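Local coordinates for protein nucleoporin NUP82 (Chaetomium thermophilum, PDB 5CWW) that probably serves as a structural component of the nuclear pore complex and a docking partner for transport factors, this chain being its N-terminal beta-propeller domain, at residues A130-H138 / V169-S177; E322-W333 / E447-K456. All coordinates share one frame; numbering follows the deposited sequence.

How the interactions relate
Both contacts belong to the N-terminal beta-propeller domain, and they come in series along the chain: interaction 1 closes before interaction 2 opens. Their centres lie 35 Å apart and their nearest atoms about 20 Å, so they do not touch. Interaction 1 lies closer to the centre of the folded chain (about 16 Å against 27 Å, centre to centre), where the turn between strands 128-132 and 137-141 meets the approach to strand 175-180, the first strand of the following sheet. Interaction 2 shares no strand with it; there helix 321-338 packs on the loop between strands 437-441 and 469-476. The first contact thus links consecutive sheets of the propeller, whereas the second fastens an inserted helix to a long peripheral loop.

Interaction 1 (A130-H138 / V169-S177); sequences AVLTSHTVH and VTSRSAVVS
His135 lies against the chain of 169-177 through both its face and its edge. Ala174 CB sits over one face, 3.7 Å from the centroid of the His135 ring in a CH-pi contact that a small methyl suits well, while CD2 of His135 comes 3.1 Å from Arg172 O in the ring plane. The ring's rotation is steadied within the turn by a hydrogen bond of 3.0 Å between Ser134 OG and His135 ND1.

The direct polar link is backbone to backbone: Val175 N donates to Ser134 O over 3.0 Å, bent at 137°. A water donates to both Thr133 O and Val175 O. Thr133 shapes the turn itself, its OG1 accepting from Thr136 N at 2.8 Å in an ST motif.

Apolar contact falls to Val175, whose two methyls divide the work. Val175 CG2 meets Leu132 CD2 at 3.7 Å and also faces Val137 CG2, whereas CG1 packs against the carbonyls of Thr133 and Ser134. Branched and compact, valine fills the buried side of this junction, which is characteristic of consecutive beta-propeller blades: a hairpin turn of one sheet set against the chain entering the first strand of the next.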
ATOM      1  N   ALA B 130     -16.033  -3.405   1.736  1.00 53.95           N
ATOM      2  CA  ALA B 130     -15.456  -2.131   2.145  1.00 54.40           C
ATOM      3  C   ALA B 130     -15.818  -1.053   1.130  1.00 53.09           C
ATOM      4  O   ALA B 130     -15.641  -1.244  -0.074  1.00 53.83           O
ATOM      5  CB  ALA B 130     -13.948  -2.247   2.290  1.00 52.47           C
ATOM      6  N   VAL B 131     -16.328   0.073   1.623  1.00 52.38           N
ATOM      7  CA  VAL B 131     -16.812   1.161   0.777  1.00 52.04           C
ATOM      8  C   VAL B 131     -16.065   2.452   1.088  1.00 53.27           C
ATOM      9  O   VAL B 131     -16.225   3.027   2.167  1.00 54.36           O
ATOM     10  CB  VAL B 131     -18.325   1.393   0.965  1.00 52.98           C
ATOM     11  CG1 VAL B 131     -18.825   2.485   0.024  1.00 54.20           C
ATOM     12  CG2 VAL B 131     -19.093   0.101   0.733  1.00 54.41           C
ATOM     13  N   LEU B 132     -15.254   2.902   0.137  1.00 51.61           N
ATOM     14  CA  LEU B 132     -14.365   4.040   0.344  1.00 52.16           C
ATOM     15  C   LEU B 132     -14.764   5.271  -0.456  1.00 53.63           C
ATOM     16  O   LEU B 132     -15.043   5.191  -1.653  1.00 53.98           O
ATOM     17  CB  LEU B 132     -12.929   3.666  -0.024  1.00 50.77           C
ATOM     18  CG  LEU B 132     -12.114   2.858   0.982  1.00 50.14           C
ATOM     19  CD1 LEU B 132     -12.684   1.462   1.172  1.00 51.34           C
ATOM     20  CD2 LEU B 132     -10.661   2.792   0.530  1.00 49.98           C
ATOM     21  N   THR B 133     -14.801   6.405   0.231  1.00 55.95           N
ATOM     22  CA  THR B 133     -14.786   7.705  -0.418  1.00 58.08           C
ATOM     23  C   THR B 133     -13.324   8.132  -0.444  1.00 56.76           C
ATOM     24  O   THR B 133     -12.435   7.300  -0.261  1.00 52.74           O
ATOM     25  CB  THR B 133     -15.650   8.743   0.319  1.00 60.45           C
ATOM     26  OG1 THR B 133     -15.141   8.941   1.643  1.00 60.08           O
ATOM     27  CG2 THR B 133     -17.094   8.272   0.400  1.00 61.92           C
ATOM     28  N   SER B 134     -13.065   9.415  -0.656  1.00 61.96           N
ATOM     29  CA  SER B 134     -11.694   9.906  -0.620  1.00 62.81           C
ATOM     30  C   SER B 134     -11.096   9.786   0.783  1.00 60.33           C
ATOM     31  O   SER B 134      -9.901   9.520   0.930  1.00 59.73           O
ATOM     32  CB  SER B 134     -11.635  11.358  -1.097  1.00 66.78           C
ATOM     33  OG  SER B 134     -12.525  12.176  -0.358  1.00 68.53           O
ATOM     34  N   HIS B 135     -11.931   9.964   1.806  1.00 59.12           N
ATOM     35  CA  HIS B 135     -11.461  10.010   3.191  1.00 57.35           C
ATOM     36  C   HIS B 135     -12.159   9.023   4.130  1.00 55.59           C
ATOM     37  O   HIS B 135     -11.595   8.646   5.157  1.00 57.00           O
ATOM     38  CB  HIS B 135     -11.628  11.423   3.753  1.00 61.25           C
ATOM     39  CG  HIS B 135     -10.653  12.414   3.197  1.00 63.25           C
ATOM     40  ND1 HIS B 135     -10.728  12.893   1.907  1.00 66.10           N
ATOM     41  CD2 HIS B 135      -9.577  13.013   3.759  1.00 64.28           C
ATOM     42  CE1 HIS B 135      -9.742  13.747   1.700  1.00 66.83           C
ATOM     43  NE2 HIS B 135      -9.029  13.838   2.808  1.00 65.92           N
ATOM     44  N   THR B 136     -13.378   8.615   3.788  1.00 55.74           N
ATOM     45  CA  THR B 136     -14.191   7.802   4.692  1.00 54.51           C
ATOM     46  C   THR B 136     -14.225   6.334   4.287  1.00 55.46           C
ATOM     47  O   THR B 136     -13.977   5.990   3.130  1.00 57.25           O
ATOM     48  CB  THR B 136     -15.643   8.325   4.766  1.00 54.27           C
ATOM     49  OG1 THR B 136     -16.290   8.149   3.498  1.00 55.51           O
ATOM     50  CG2 THR B 136     -15.664   9.801   5.148  1.00 54.94           C
ATOM     51  N   VAL B 137     -14.528   5.476   5.258  1.00 54.04           N
ATOM     52  CA  VAL B 137     -14.619   4.039   5.029  1.00 53.96           C
ATOM     53  C   VAL B 137     -15.850   3.471   5.727  1.00 56.33           C
ATOM     54  O   VAL B 137     -16.007   3.611   6.941  1.00 56.85           O
ATOM     55  CB  VAL B 137     -13.365   3.298   5.539  1.00 52.87           C
ATOM     56  CG1 VAL B 137     -13.453   1.807   5.222  1.00 52.25           C
ATOM     57  CG2 VAL B 137     -12.104   3.889   4.929  1.00 52.06           C
ATOM     58  N   HIS B 138     -16.724   2.838   4.947  1.00 59.21           N
ATOM     59  CA  HIS B 138     -17.870   2.120   5.493  1.00 61.63           C
ATOM     60  C   HIS B 138     -17.764   0.635   5.168  1.00 61.20           C
ATOM     61  O   HIS B 138     -17.262   0.260   4.110  1.00 61.35           O
ATOM     62  CB  HIS B 138     -19.181   2.677   4.941  1.00 62.04           C
ATOM     63  CG  HIS B 138     -19.516   4.046   5.440  1.00 62.04           C
ATOM     64  ND1 HIS B 138     -18.930   5.188   4.937  1.00 61.08           N
ATOM     65  CD2 HIS B 138     -20.379   4.458   6.399  1.00 63.02           C
ATOM     66  CE1 HIS B 138     -19.419   6.243   5.563  1.00 63.10           C
ATOM     67  NE2 HIS B 138     -20.300   5.827   6.455  1.00 63.86           N
ATOM     68  N   VAL B 169     -11.684  10.436   8.288  1.00 60.17           N
ATOM     69  CA  VAL B 169     -12.573  11.588   8.210  1.00 63.16           C
ATOM     70  C   VAL B 169     -11.986  12.614   7.245  1.00 63.85           C
ATOM     71  O   VAL B 169     -10.785  12.603   6.975  1.00 63.89           O
ATOM     72  CB  VAL B 169     -12.775  12.233   9.601  1.00 66.11           C
ATOM     73  CG1 VAL B 169     -13.924  13.229   9.585  1.00 70.20           C
ATOM     74  CG2 VAL B 169     -13.045  11.166  10.643  1.00 64.19           C
ATOM     75  N   THR B 170     -12.833  13.499   6.732  1.00 64.82           N
ATOM     76  CA  THR B 170     -12.398  14.518   5.784  1.00 64.97           C
ATOM     77  C   THR B 170     -11.396  15.494   6.394  1.00 66.93           C
ATOM     78  O   THR B 170     -10.654  16.157   5.670  1.00 68.43           O
ATOM     79  CB  THR B 170     -13.596  15.313   5.234  1.00 68.27           C
ATOM     80  OG1 THR B 170     -14.419  15.758   6.318  1.00 70.63           O
ATOM     81  CG2 THR B 170     -14.429  14.450   4.295  1.00 67.02           C
ATOM     82  N   SER B 171     -11.369  15.581   7.722  1.00 67.41           N
ATOM     83  CA  SER B 171     -10.462  16.499   8.405  1.00 69.08           C
ATOM     84  C   SER B 171      -9.091  15.867   8.649  1.00 66.69           C
ATOM     85  O   SER B 171      -8.188  16.529   9.160  1.00 67.38           O
ATOM     86  CB  SER B 171     -11.067  16.965   9.735  1.00 72.65           C
ATOM     87  OG  SER B 171     -11.308  15.879  10.613  1.00 71.93           O
ATOM     88  N   ARG B 172      -8.939  14.593   8.288  1.00 64.32           N
ATOM     89  CA  ARG B 172      -7.669  13.890   8.450  0.50 62.76           C
ATOM     90  C   ARG B 172      -7.147  13.417   7.097  1.00 61.38           C
ATOM     91  O   ARG B 172      -7.685  13.788   6.056  1.00 65.04           O
ATOM     92  CB  ARG B 172      -7.831  12.698   9.399  0.50 62.47           C
ATOM     93  CG  ARG B 172      -8.161  13.079  10.834  0.50 63.49           C
ATOM     94  CD  ARG B 172      -6.945  13.615  11.579  0.50 63.63           C
ATOM     95  NE  ARG B 172      -6.747  12.930  12.856  0.50 64.06           N
ATOM     96  CZ  ARG B 172      -5.831  11.992  13.092  0.50 62.50           C
ATOM     97  NH1 ARG B 172      -4.985  11.606  12.146  0.50 60.15           N
ATOM     98  NH2 ARG B 172      -5.755  11.439  14.295  0.50 63.28           N
ATOM     99  N   SER B 173      -6.097  12.601   7.113  0.50 61.10           N
ATOM    100  CA  SER B 173      -5.460  12.149   5.881  0.50 57.89           C
ATOM    101  C   SER B 173      -6.378  11.239   5.069  0.50 59.51           C
ATOM    102  O   SER B 173      -7.081  10.393   5.622  0.50 57.78           O
ATOM    103  CB  SER B 173      -4.154  11.421   6.196  0.50 58.20           C
ATOM    104  OG  SER B 173      -3.481  11.045   5.007  0.50 56.60           O
ATOM    105  N   ALA B 174      -6.361  11.421   3.753  1.00 55.15           N
ATOM    106  CA  ALA B 174      -7.187  10.623   2.848  1.00 52.75           C
ATOM    107  C   ALA B 174      -6.827   9.140   2.876  1.00 48.75           C
ATOM    108  O   ALA B 174      -5.671   8.775   3.090  1.00 48.04           O
ATOM    109  CB  ALA B 174      -7.061  11.159   1.430  1.00 53.87           C
ATOM    110  N   VAL B 175      -7.828   8.291   2.653  1.00 49.54           N
ATOM    111  CA  VAL B 175      -7.615   6.849   2.581  1.00 49.31           C
ATOM    112  C   VAL B 175      -7.230   6.459   1.155  1.00 51.46           C
ATOM    113  O   VAL B 175      -7.873   6.869   0.187  1.00 51.67           O
ATOM    114  CB  VAL B 175      -8.864   6.054   3.041  1.00 56.50           C
ATOM    115  CG1 VAL B 175     -10.082   6.367   2.171  1.00 57.47           C
ATOM    116  CG2 VAL B 175      -8.567   4.559   3.055  1.00 55.01           C
ATOM    117  N   VAL B 176      -6.180   5.656   1.040  1.00 51.98           N
ATOM    118  CA  VAL B 176      -5.599   5.308  -0.250  1.00 55.41           C
ATOM    119  C   VAL B 176      -5.868   3.856  -0.619  1.00 51.22           C
ATOM    120  O   VAL B 176      -6.220   3.550  -1.760  1.00 51.01           O
ATOM    121  CB  VAL B 176      -4.081   5.569  -0.239  1.00 60.19           C
ATOM    122  CG1 VAL B 176      -3.422   5.024  -1.479  1.00 62.61           C
ATOM    123  CG2 VAL B 176      -3.812   7.063  -0.116  1.00 61.78           C
ATOM    124  N   SER B 177      -5.701   2.962   0.348  1.00 49.09           N
ATOM    125  CA  SER B 177      -5.930   1.545   0.118  1.00 48.02           C
ATOM    126  C   SER B 177      -6.679   0.906   1.272  1.00 46.38           C
ATOM    127  O   SER B 177      -6.488   1.266   2.437  1.00 46.85           O
ATOM    128  CB  SER B 177      -4.606   0.811  -0.098  1.00 48.43           C
ATOM    129  OG  SER B 177      -3.880   1.378  -1.172  1.00 48.64           O
TER
HETATM  130  O   HOH W   1     -10.255   6.400  -1.375  1.00 44.82           O
HETATM  131  O   HOH W   2      -8.992   8.491   5.952  1.00 51.55           O

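Interaction 2 (E322-W333 / E447-K456); sequences EERLVAQQQLEW and EAQWLPPRSK
Trp450 lies along the helix between Gln329 and Trp333, its large indole touching both. The CE3 atom of Trp450 rests 3.7 Å from Gln329 CB, and its CZ2 comes 3.5 Å from Trp333 CD1, the two indole planes inclined at 39°. Gln329 runs antiparallel to the indole, its amide plane nearly perpendicular to the ring, and the straight outer chain (chi2 178°) carries the amide to the loop backbone. There Gln329 NE2 donates to Leu451 O at 3.0 Å, from above the carbonyl plane, and OE1 accepts a weak bond from Trp450 N; glutamine suits a place needing both donor and acceptor. The helix belongs to an insertion between strands 281-284 and 369-370 of one propeller sheet, while the loop links strands 437-441 and 469-476 of the next. Gln330 NE2 is used twice: it meets a lone pair of Ala448 O at 3.0 Å, almost straight at 176°, and Gln330 NE2 also reaches Glu447 OE1 at 3.1 Å from above the carboxylate plane. A leucine here would probably leave Ala448 O and the Glu447 carboxylate without this shared donor. Nearer the helix start, Leu325 CD2 touches Pro452 CB and Pro453 CD, apolar on apolar.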
ATOM      1  N   GLU B 322      24.754  -8.911  12.685  1.00100.93           N
ATOM      2  CA  GLU B 322      23.497  -8.380  12.175  0.50 95.84           C
ATOM      3  C   GLU B 322      22.716  -9.472  11.452  1.00 93.27           C
ATOM      4  O   GLU B 322      21.487  -9.479  11.455  1.00 88.29           O
ATOM      5  CB  GLU B 322      23.752  -7.202  11.231  0.50 95.30           C
ATOM      6  CG  GLU B 322      24.760  -6.182  11.748  0.50 98.54           C
ATOM      7  CD  GLU B 322      24.318  -5.510  13.034  0.50 99.55           C
ATOM      8  OE1 GLU B 322      23.116  -5.579  13.365  0.50 98.79           O
ATOM      9  OE2 GLU B 322      25.176  -4.909  13.715  0.50102.19           O
ATOM     10  N   GLU B 323      23.441 -10.397  10.833  1.00 92.73           N
ATOM     11  CA  GLU B 323      22.821 -11.500  10.111  1.00 90.76           C
ATOM     12  C   GLU B 323      22.307 -12.552  11.088  1.00 82.66           C
ATOM     13  O   GLU B 323      21.298 -13.210  10.831  1.00 80.52           O
ATOM     14  CB  GLU B 323      23.821 -12.122   9.133  1.00 97.92           C
ATOM     15  CG  GLU B 323      23.231 -13.181   8.217  1.00101.98           C
ATOM     16  CD  GLU B 323      24.260 -13.763   7.262  1.00107.28           C
ATOM     17  OE1 GLU B 323      23.865 -14.513   6.344  1.00108.42           O
ATOM     18  OE2 GLU B 323      25.463 -13.472   7.430  1.00110.66           O
ATOM     19  N   ARG B 324      23.006 -12.706  12.210  1.00 79.31           N
ATOM     20  CA  ARG B 324      22.612 -13.668  13.233  1.00 77.92           C
ATOM     21  C   ARG B 324      21.386 -13.181  14.003  1.00 74.22           C
ATOM     22  O   ARG B 324      20.589 -13.983  14.491  1.00 71.92           O
ATOM     23  CB  ARG B 324      23.769 -13.931  14.202  1.00 82.98           C
ATOM     24  CG  ARG B 324      24.959 -14.642  13.569  1.00 89.46           C
ATOM     25  CD  ARG B 324      26.017 -15.020  14.600  1.00 98.29           C
ATOM     26  NE  ARG B 324      26.645 -13.854  15.220  1.00104.90           N
ATOM     27  CZ  ARG B 324      26.325 -13.355  16.414  1.00110.13           C
ATOM     28  NH1 ARG B 324      25.370 -13.906  17.151  1.00111.65           N
ATOM     29  NH2 ARG B 324      26.969 -12.291  16.876  1.00112.76           N
ATOM     30  N   LEU B 325      21.239 -11.863  14.105  1.00 74.24           N
ATOM     31  CA  LEU B 325      20.129 -11.274  14.843  1.00 75.44           C
ATOM     32  C   LEU B 325      18.803 -11.503  14.128  1.00 71.87           C
ATOM     33  O   LEU B 325      17.778 -11.722  14.769  1.00 72.42           O
ATOM     34  CB  LEU B 325      20.361  -9.774  15.047  1.00 76.89           C
ATOM     35  CG  LEU B 325      19.248  -9.003  15.765  1.00 76.89           C
ATOM     36  CD1 LEU B 325      18.975  -9.585  17.143  1.00 78.36           C
ATOM     37  CD2 LEU B 325      19.608  -7.529  15.870  1.00 78.18           C
ATOM     38  N   VAL B 326      18.824 -11.453  12.801  1.00 68.31           N
ATOM     39  CA  VAL B 326      17.617 -11.689  12.020  1.00 64.27           C
ATOM     40  C   VAL B 326      17.152 -13.124  12.227  1.00 64.11           C
ATOM     41  O   VAL B 326      15.962 -13.380  12.405  1.00 61.74           O
ATOM     42  CB  VAL B 326      17.840 -11.423  10.517  1.00 63.39           C
ATOM     43  CG1 VAL B 326      16.558 -11.660   9.730  1.00 61.96           C
ATOM     44  CG2 VAL B 326      18.325 -10.001  10.299  1.00 63.54           C
ATOM     45  N   ALA B 327      18.099 -14.056  12.215  1.00 67.65           N
ATOM     46  CA  ALA B 327      17.786 -15.459  12.453  1.00 68.90           C
ATOM     47  C   ALA B 327      17.249 -15.643  13.869  1.00 67.59           C
ATOM     48  O   ALA B 327      16.286 -16.377  14.087  1.00 67.62           O
ATOM     49  CB  ALA B 327      19.018 -16.325  12.231  1.00 73.25           C
ATOM     50  N   GLN B 328      17.877 -14.967  14.825  1.00 68.49           N
ATOM     51  CA  GLN B 328      17.436 -15.000  16.216  1.00 68.35           C
ATOM     52  C   GLN B 328      16.008 -14.481  16.385  1.00 63.30           C
ATOM     53  O   GLN B 328      15.184 -15.116  17.043  1.00 63.95           O
ATOM     54  CB  GLN B 328      18.385 -14.181  17.093  1.00 75.96           C
ATOM     55  CG  GLN B 328      19.524 -14.989  17.684  1.00 84.26           C
ATOM     56  CD  GLN B 328      19.044 -16.007  18.700  1.00 90.66           C
ATOM     57  OE1 GLN B 328      17.879 -15.999  19.101  1.00 90.76           O
ATOM     58  NE2 GLN B 328      19.940 -16.893  19.120  1.00 95.57           N
ATOM     59  N   GLN B 329      15.725 -13.326  15.793  1.00 59.12           N
ATOM     60  CA  GLN B 329      14.415 -12.703  15.918  1.00 55.78           C
ATOM     61  C   GLN B 329      13.322 -13.588  15.324  1.00 55.41           C
ATOM     62  O   GLN B 329      12.242 -13.720  15.897  1.00 56.74           O
ATOM     63  CB  GLN B 329      14.412 -11.330  15.246  1.00 54.57           C
ATOM     64  CG  GLN B 329      15.139 -10.257  16.046  1.00 58.38           C
ATOM     65  CD  GLN B 329      15.156  -8.911  15.347  1.00 61.06           C
ATOM     66  OE1 GLN B 329      15.026  -8.830  14.125  1.00 62.07           O
ATOM     67  NE2 GLN B 329      15.305  -7.846  16.122  1.00 62.55           N
ATOM     68  N   GLN B 330      13.611 -14.198  14.179  1.00 55.60           N
ATOM     69  CA  GLN B 330      12.658 -15.089  13.528  1.00 54.18           C
ATOM     70  C   GLN B 330      12.409 -16.341  14.362  1.00 53.89           C
ATOM     71  O   GLN B 330      11.288 -16.841  14.424  1.00 53.27           O
ATOM     72  CB  GLN B 330      13.157 -15.490  12.140  1.00 56.35           C
ATOM     73  CG  GLN B 330      13.056 -14.391  11.100  1.00 54.63           C
ATOM     74  CD  GLN B 330      13.379 -14.887   9.702  1.00 54.54           C
ATOM     75  OE1 GLN B 330      13.652 -16.070   9.501  1.00 55.88           O
ATOM     76  NE2 GLN B 330      13.348 -13.985   8.729  1.00 53.31           N
ATOM     77  N   LEU B 331      13.461 -16.847  14.994  1.00 57.97           N
ATOM     78  CA  LEU B 331      13.339 -18.021  15.847  1.00 59.94           C
ATOM     79  C   LEU B 331      12.521 -17.695  17.094  1.00 61.87           C
ATOM     80  O   LEU B 331      11.748 -18.521  17.578  1.00 64.51           O
ATOM     81  CB  LEU B 331      14.722 -18.543  16.239  1.00 60.38           C
ATOM     82  CG  LEU B 331      14.750 -19.737  17.193  1.00 60.78           C
ATOM     83  CD1 LEU B 331      13.924 -20.891  16.647  1.00 62.75           C
ATOM     84  CD2 LEU B 331      16.184 -20.176  17.443  1.00 61.56           C
ATOM     85  N   GLU B 332      12.696 -16.482  17.606  1.00 60.45           N
ATOM     86  CA  GLU B 332      11.944 -16.022  18.765  1.00 62.01           C
ATOM     87  C   GLU B 332      10.464 -15.886  18.412  1.00 59.42           C
ATOM     88  O   GLU B 332       9.588 -16.290  19.176  1.00 57.32           O
ATOM     89  CB  GLU B 332      12.507 -14.692  19.264  1.00 66.31           C
ATOM     90  CG  GLU B 332      11.915 -14.213  20.575  1.00 72.92           C
ATOM     91  CD  GLU B 332      12.619 -12.982  21.114  1.00 77.99           C
ATOM     92  OE1 GLU B 332      13.583 -12.516  20.470  1.00 78.99           O
ATOM     93  OE2 GLU B 332      12.207 -12.481  22.182  1.00 80.81           O
ATOM     94  N   TRP B 333      10.201 -15.323  17.237  1.00 56.25           N
ATOM     95  CA  TRP B 333       8.846 -15.199  16.715  1.00 56.33           C
ATOM     96  C   TRP B 333       8.168 -16.565  16.612  1.00 57.30           C
ATOM     97  O   TRP B 333       7.036 -16.741  17.063  1.00 59.36           O
ATOM     98  CB  TRP B 333       8.883 -14.511  15.348  1.00 54.96           C
ATOM     99  CG  TRP B 333       7.546 -14.259  14.726  1.00 53.36           C
ATOM    100  CD1 TRP B 333       6.724 -13.194  14.953  1.00 52.15           C
ATOM    101  CD2 TRP B 333       6.885 -15.073  13.749  1.00 53.64           C
ATOM    102  NE1 TRP B 333       5.589 -13.298  14.186  1.00 52.24           N
ATOM    103  CE2 TRP B 333       5.664 -14.443  13.437  1.00 52.70           C
ATOM    104  CE3 TRP B 333       7.206 -16.274  13.110  1.00 54.84           C
ATOM    105  CZ2 TRP B 333       4.762 -14.977  12.519  1.00 53.54           C
ATOM    106  CZ3 TRP B 333       6.311 -16.801  12.199  1.00 54.99           C
ATOM    107  CH2 TRP B 333       5.103 -16.153  11.913  1.00 54.74           C
ATOM    108  N   GLU B 447      11.792 -11.184   3.999  1.00 51.01           N
ATOM    109  CA  GLU B 447      11.464 -12.043   5.128  1.00 50.28           C
ATOM    110  C   GLU B 447      11.222 -11.223   6.390  1.00 49.34           C
ATOM    111  O   GLU B 447      11.426 -10.007   6.407  1.00 46.73           O
ATOM    112  CB  GLU B 447      12.585 -13.057   5.363  1.00 55.24           C
ATOM    113  CG  GLU B 447      13.957 -12.428   5.549  1.00 59.51           C
ATOM    114  CD  GLU B 447      15.057 -13.460   5.711  1.00 65.27           C
ATOM    115  OE1 GLU B 447      14.746 -14.615   6.073  1.00 67.24           O
ATOM    116  OE2 GLU B 447      16.231 -13.117   5.463  1.00 68.10           O
ATOM    117  N   ALA B 448      10.792 -11.906   7.446  1.00 49.88           N
ATOM    118  CA  ALA B 448      10.499 -11.267   8.721  1.00 49.87           C
ATOM    119  C   ALA B 448      11.715 -10.525   9.253  1.00 50.92           C
ATOM    120  O   ALA B 448      12.805 -11.092   9.348  1.00 53.25           O
ATOM    121  CB  ALA B 448      10.035 -12.297   9.724  1.00 50.66           C
ATOM    122  N   GLN B 449      11.526  -9.254   9.591  1.00 49.47           N
ATOM    123  CA  GLN B 449      12.580  -8.465  10.212  1.00 50.08           C
ATOM    124  C   GLN B 449      12.015  -7.435  11.184  1.00 48.78           C
ATOM    125  O   GLN B 449      10.954  -6.849  10.950  1.00 48.47           O
ATOM    126  CB  GLN B 449      13.426  -7.761   9.145  1.00 53.85           C
ATOM    127  CG  GLN B 449      14.270  -8.710   8.308  1.00 57.75           C
ATOM    128  CD  GLN B 449      15.344  -8.001   7.508  1.00 62.53           C
ATOM    129  OE1 GLN B 449      15.879  -6.973   7.929  1.00 64.15           O
ATOM    130  NE2 GLN B 449      15.669  -8.550   6.344  1.00 63.86           N
ATOM    131  N   TRP B 450      12.736  -7.247  12.283  1.00 49.52           N
ATOM    132  CA  TRP B 450      12.416  -6.235  13.281  1.00 49.32           C
ATOM    133  C   TRP B 450      13.641  -5.373  13.533  1.00 51.97           C
ATOM    134  O   TRP B 450      14.767  -5.794  13.267  1.00 52.56           O
ATOM    135  CB  TRP B 450      11.965  -6.877  14.595  1.00 50.88           C
ATOM    136  CG  TRP B 450      10.703  -7.677  14.507  1.00 50.21           C
ATOM    137  CD1 TRP B 450       9.455  -7.272  14.867  1.00 50.93           C
ATOM    138  CD2 TRP B 450      10.568  -9.027  14.042  1.00 49.21           C
ATOM    139  NE1 TRP B 450       8.548  -8.282  14.655  1.00 50.39           N
ATOM    140  CE2 TRP B 450       9.207  -9.370  14.149  1.00 49.35           C
ATOM    141  CE3 TRP B 450      11.466  -9.975  13.546  1.00 47.69           C
ATOM    142  CZ2 TRP B 450       8.719 -10.622  13.776  1.00 48.08           C
ATOM    143  CZ3 TRP B 450      10.980 -11.220  13.177  1.00 47.78           C
ATOM    144  CH2 TRP B 450       9.619 -11.531  13.295  1.00 47.75           C
ATOM    145  N   LEU B 451      13.428  -4.169  14.052  1.00 51.17           N
ATOM    146  CA  LEU B 451      14.541  -3.348  14.503  1.00 52.63           C
ATOM    147  C   LEU B 451      15.221  -4.030  15.686  1.00 53.79           C
ATOM    148  O   LEU B 451      14.620  -4.882  16.333  1.00 53.55           O
ATOM    149  CB  LEU B 451      14.062  -1.952  14.891  1.00 52.39           C
ATOM    150  CG  LEU B 451      13.608  -1.064  13.733  1.00 51.38           C
ATOM    151  CD1 LEU B 451      12.825   0.130  14.258  1.00 54.30           C
ATOM    152  CD2 LEU B 451      14.806  -0.603  12.914  1.00 50.71           C
ATOM    153  N   PRO B 452      16.482  -3.668  15.969  1.00 55.89           N
ATOM    154  CA  PRO B 452      17.203  -4.293  17.085  1.00 57.86           C
ATOM    155  C   PRO B 452      16.577  -4.002  18.448  1.00 59.07           C
ATOM    156  O   PRO B 452      15.867  -3.009  18.591  1.00 57.88           O
ATOM    157  CB  PRO B 452      18.598  -3.664  17.003  1.00 58.90           C
ATOM    158  CG  PRO B 452      18.716  -3.132  15.630  1.00 57.46           C
ATOM    159  CD  PRO B 452      17.343  -2.757  15.196  1.00 56.22           C
ATOM    160  N   PRO B 453      16.839  -4.863  19.443  1.00 63.00           N
ATOM    161  CA  PRO B 453      16.478  -4.532  20.824  1.00 65.29           C
ATOM    162  C   PRO B 453      17.470  -3.534  21.412  1.00 69.86           C
ATOM    163  O   PRO B 453      18.578  -3.408  20.892  1.00 70.99           O
ATOM    164  CB  PRO B 453      16.553  -5.879  21.539  1.00 65.39           C
ATOM    165  CG  PRO B 453      17.587  -6.636  20.782  1.00 65.66           C
ATOM    166  CD  PRO B 453      17.449  -6.201  19.344  1.00 63.47           C
ATOM    167  N   ARG B 454      17.081  -2.837  22.473  1.00 75.16           N
ATOM    168  CA  ARG B 454      17.967  -1.868  23.109  1.00 80.96           C
ATOM    169  C   ARG B 454      19.160  -2.558  23.768  1.00 87.71           C
ATOM    170  O   ARG B 454      20.154  -1.911  24.101  1.00 88.09           O
ATOM    171  CB  ARG B 454      17.196  -1.043  24.140  1.00 83.24           C
ATOM    172  CG  ARG B 454      16.116  -0.170  23.525  1.00 83.88           C
ATOM    173  CD  ARG B 454      15.359   0.615  24.578  1.00 87.02           C
ATOM    174  NE  ARG B 454      14.278   1.405  23.990  1.00 87.65           N
ATOM    175  CZ  ARG B 454      14.432   2.608  23.445  1.00 88.46           C
ATOM    176  NH1 ARG B 454      15.627   3.181  23.396  1.00 90.47           N
ATOM    177  NH2 ARG B 454      13.380   3.240  22.941  1.00 87.40           N
ATOM    178  N   SER B 455      19.055  -3.871  23.947  1.00 91.20           N
ATOM    179  CA  SER B 455      20.135  -4.666  24.518  1.00 98.12           C
ATOM    180  C   SER B 455      21.388  -4.598  23.648  1.00101.30           C
ATOM    181  O   SER B 455      22.510  -4.618  24.153  1.00103.27           O
ATOM    182  CB  SER B 455      19.694  -6.123  24.680  1.00 98.67           C
ATOM    183  OG  SER B 455      18.472  -6.213  25.392  1.00 97.49           O
ATOM    184  N   LYS B 456      21.184  -4.517  22.337  1.00102.78           N
ATOM    185  CA  LYS B 456      22.287  -4.460  21.385  1.00108.00           C
ATOM    186  C   LYS B 456      23.091  -3.174  21.541  1.00113.33           C
ATOM    187  O   LYS B 456      22.525  -2.085  21.638  1.00110.64           O
ATOM    188  CB  LYS B 456      21.757  -4.571  19.952  1.00107.61           C
ATOM    189  CG  LYS B 456      22.798  -4.309  18.867  1.00110.71           C
ATOM    190  CD  LYS B 456      22.185  -4.408  17.481  1.00111.04           C
ATOM    191  CE  LYS B 456      23.168  -3.980  16.404  1.00113.23           C
ATOM    192  NZ  LYS B 456      22.550  -3.999  15.050  1.00112.31           N
TER